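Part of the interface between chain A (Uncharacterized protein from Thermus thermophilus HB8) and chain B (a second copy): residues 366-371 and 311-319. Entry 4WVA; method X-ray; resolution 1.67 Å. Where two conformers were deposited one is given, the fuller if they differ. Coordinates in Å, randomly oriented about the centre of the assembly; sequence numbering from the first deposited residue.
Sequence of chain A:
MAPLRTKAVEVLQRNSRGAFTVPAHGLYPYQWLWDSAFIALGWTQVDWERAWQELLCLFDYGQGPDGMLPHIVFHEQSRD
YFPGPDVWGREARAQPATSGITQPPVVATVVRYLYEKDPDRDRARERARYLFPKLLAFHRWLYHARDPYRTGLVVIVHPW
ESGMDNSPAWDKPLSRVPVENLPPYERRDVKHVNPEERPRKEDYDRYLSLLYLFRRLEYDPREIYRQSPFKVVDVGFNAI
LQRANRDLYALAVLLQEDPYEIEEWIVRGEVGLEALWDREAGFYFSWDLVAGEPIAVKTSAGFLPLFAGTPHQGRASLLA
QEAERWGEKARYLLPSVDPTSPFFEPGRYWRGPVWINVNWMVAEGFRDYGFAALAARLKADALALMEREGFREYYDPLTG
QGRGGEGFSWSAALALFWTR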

# COMPACT_ATOMS: atom_id res chain seq x y z
N PHE A 366 1.06 11.03 13.14
CA PHE A 366 -0.10 11.84 12.77
C PHE A 366 0.27 12.94 11.78
O PHE A 366 -0.48 13.19 10.83
N ARG A 367 1.43 13.57 11.98
CA ARG A 367 1.92 14.59 11.04
C ARG A 367 2.04 14.00 9.65
O ARG A 367 1.63 14.63 8.67
N ASP A 368 2.60 12.80 9.57
CA ASP A 368 2.84 12.17 8.28
C ASP A 368 1.52 11.90 7.54
O ASP A 368 1.50 11.84 6.31
N TYR A 369 0.44 11.72 8.30
CA TYR A 369 -0.89 11.48 7.73
C TYR A 369 -1.72 12.76 7.58
O TYR A 369 -2.90 12.70 7.24
N GLY A 370 -1.11 13.92 7.80
CA GLY A 370 -1.83 15.20 7.61
C GLY A 370 -2.62 15.73 8.78
O GLY A 370 -3.26 16.78 8.67
N PHE A 371 -2.53 15.04 9.93
CA PHE A 371 -3.26 15.42 11.14
C PHE A 371 -2.41 16.39 11.96
O PHE A 371 -1.91 16.07 13.04
N PRO B 311 1.95 7.17 -2.95
CA PRO B 311 1.76 7.71 -1.61
C PRO B 311 0.42 7.37 -1.00
O PRO B 311 -0.53 7.08 -1.73
N HIS B 312 0.33 7.43 0.32
CA HIS B 312 -0.96 7.51 0.96
C HIS B 312 -1.49 8.94 0.88
O HIS B 312 -0.79 9.87 0.51
N GLN B 313 -2.77 9.07 1.18
CA GLN B 313 -3.48 10.33 1.04
C GLN B 313 -2.90 11.47 1.86
O GLN B 313 -2.93 12.61 1.43
N GLY B 314 -2.44 11.15 3.06
CA GLY B 314 -1.81 12.15 3.93
C GLY B 314 -0.62 12.78 3.26
O GLY B 314 -0.46 14.01 3.23
N ARG B 315 0.22 11.94 2.68
CA ARG B 315 1.38 12.37 1.97
C ARG B 315 0.97 13.20 0.72
O ARG B 315 1.56 14.23 0.43
N ALA B 316 -0.06 12.75 0.01
CA ALA B 316 -0.59 13.50 -1.12
C ALA B 316 -1.11 14.88 -0.66
O ALA B 316 -0.93 15.88 -1.37
N SER B 317 -1.71 14.92 0.52
CA SER B 317 -2.21 16.19 1.05
C SER B 317 -1.05 17.15 1.37
O SER B 317 -1.19 18.36 1.17
N LEU B 318 0.08 16.63 1.85
CA LEU B 318 1.26 17.47 2.09
C LEU B 318 1.83 18.03 0.77
O LEU B 318 2.24 19.21 0.69
N LEU B 319 1.83 17.21 -0.28
CA LEU B 319 2.18 17.72 -1.61
C LEU B 319 1.18 18.78 -2.10
O LEU B 319 1.60 19.79 -2.71

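What holds the first turn of the chain B helix against the end of the chain A helix? The centre of the contact is a face-to-face stack between the rings of A:Tyr369 and B:His312, with centroids 4.0 Å apart and planes only 11° from parallel. B:His312 sits at the N-cap position, its CA-to-CB bond directed toward chain A, and a p rotamer (chi1 59°) lays its ring over one face of the tyrosine. A:Tyr369, the first residue to leave helical geometry, starts sideways, but its m rotamer with chi2 near 86° brings the ring in, so that A:Tyr369 CZ lies 3.6 Å from B:His312 NE2. The hydroxyl of A:Tyr369 is hydrogen-bonded elsewhere in the structure.

Where does A:Asp368 contribute, if its side chain does not reach across? Its carbonyl does much of the work. A:Asp368 O lies near the plane of the imidazole at its edge, 3.2 Å from B:His312 CE1, and water 1 links the same oxygen to chain B: the water donates to A:Asp368 O at 2.8 Å and accepts from B:Arg315 NE at 3.0 Å. No direct hydrogen bond joins the two stretches, which makes this water the polar bridge between them. The carboxylate, in an m rotamer, instead forms a salt bridge within its own chain, with A:Arg367 NE 2.7 Å from A:Asp368 OD1; A:Arg367 NH2 also donates to A:Asp368 OD1 at 2.8 Å.

Why can the backbones come so close? The CA atoms of A:Tyr369 and B:Gly314 are 4.0 Å apart, and A:Tyr369 O is 3.5 Å from B:Gly314 CA. A CB on B:Gly314 would point toward chain A and clash with A:Tyr369 CA, at about 2.5 Å. At its phi of 87° a CB on A:Gly370 would be jammed against the preceding carbonyl, which by itself calls for glycine; in the conformer given for B:Ser317, that CB would also come tight against B:Ser317 OG. That hydroxyl turns back to its own helix, donating to B:Gly314 O at 2.8 Å.

What closes the contact one turn further along the chain B helix? B:Leu318 points toward chain A in an m,t rotamer, and its CD1 methyl packs against the last carbonyls of the chain A helix, with B:Leu318 CD1 3.9 Å from A:Arg367 O and 4.0 Å from A:Asp368 O. The contact thus pairs aromatic stacking at the start of the chain B helix with the packing of a leucine methyl against backbone carbonyls farther along it.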

# COMPACT_ATOMS: atom_id res chain seq x y z
CB PHE A 366 -0.82 12.40 14.00
CG PHE A 366 -1.82 11.46 14.61
CD1 PHE A 366 -2.86 10.92 13.85
CD2 PHE A 366 -1.75 11.12 15.95
CE1 PHE A 366 -3.78 10.07 14.40
CE2 PHE A 366 -2.69 10.28 16.52
CZ PHE A 366 -3.71 9.75 15.75
CB ARG A 367 3.26 15.16 11.51
CG ARG A 367 3.83 16.30 10.66
CD ARG A 367 4.59 15.86 9.41
NE ARG A 367 5.45 14.70 9.68
CZ ARG A 367 6.66 14.75 10.22
NH1 ARG A 367 7.23 15.91 10.53
NH2 ARG A 367 7.33 13.61 10.44
CB ASP A 368 3.58 10.84 8.47
CG ASP A 368 5.01 11.01 8.95
OD1 ASP A 368 5.60 12.12 8.83
OD2 ASP A 368 5.58 9.99 9.43
CB TYR A 369 -1.64 10.40 8.56
CG TYR A 369 -1.18 9.00 8.18
CD1 TYR A 369 -0.08 8.42 8.78
CD2 TYR A 369 -1.81 8.28 7.16
CE1 TYR A 369 0.39 7.18 8.40
CE2 TYR A 369 -1.34 7.03 6.76
CZ TYR A 369 -0.26 6.47 7.40
OH TYR A 369 0.22 5.24 7.06
CB PHE A 371 -3.67 14.17 11.92
CG PHE A 371 -4.70 13.35 11.19
CD1 PHE A 371 -4.34 12.25 10.44
CD2 PHE A 371 -6.04 13.71 11.24
CE1 PHE A 371 -5.30 11.50 9.76
CE2 PHE A 371 -7.00 12.97 10.55
CZ PHE A 371 -6.62 11.87 9.81
CB PRO B 311 1.80 9.23 -1.81
CG PRO B 311 1.73 9.46 -3.24
CD PRO B 311 2.16 8.23 -3.96
CB HIS B 312 -0.96 6.95 2.41
CG HIS B 312 -0.00 7.63 3.35
ND1 HIS B 312 -0.12 8.95 3.72
CD2 HIS B 312 1.04 7.14 4.07
CE1 HIS B 312 0.83 9.25 4.60
NE2 HIS B 312 1.54 8.17 4.83
CB GLN B 313 -4.92 10.12 1.49
CG GLN B 313 -5.85 11.28 1.23
CD GLN B 313 -6.11 11.49 -0.23
OE1 GLN B 313 -6.67 12.52 -0.60
NE2 GLN B 313 -5.78 10.51 -1.06
CB ARG B 315 2.19 11.15 1.59
CG ARG B 315 3.54 11.45 1.05
CD ARG B 315 4.45 10.24 1.27
NE ARG B 315 4.76 10.08 2.67
CZ ARG B 315 5.55 9.15 3.17
NH1 ARG B 315 6.17 8.28 2.39
NH2 ARG B 315 5.78 9.14 4.50
CB ALA B 316 -1.71 12.72 -1.82
CB SER B 317 -3.14 15.97 2.26
OG SER B 317 -2.46 15.97 3.49
CB LEU B 318 2.32 16.73 2.92
CG LEU B 318 1.84 16.36 4.33
CD1 LEU B 318 2.82 15.41 4.99
CD2 LEU B 318 1.67 17.59 5.19
CB LEU B 319 2.30 16.58 -2.62
CG LEU B 319 3.52 15.67 -2.49
CD1 LEU B 319 3.47 14.55 -3.53
CD2 LEU B 319 4.81 16.47 -2.64
O HOH W 1 3.94 11.75 4.99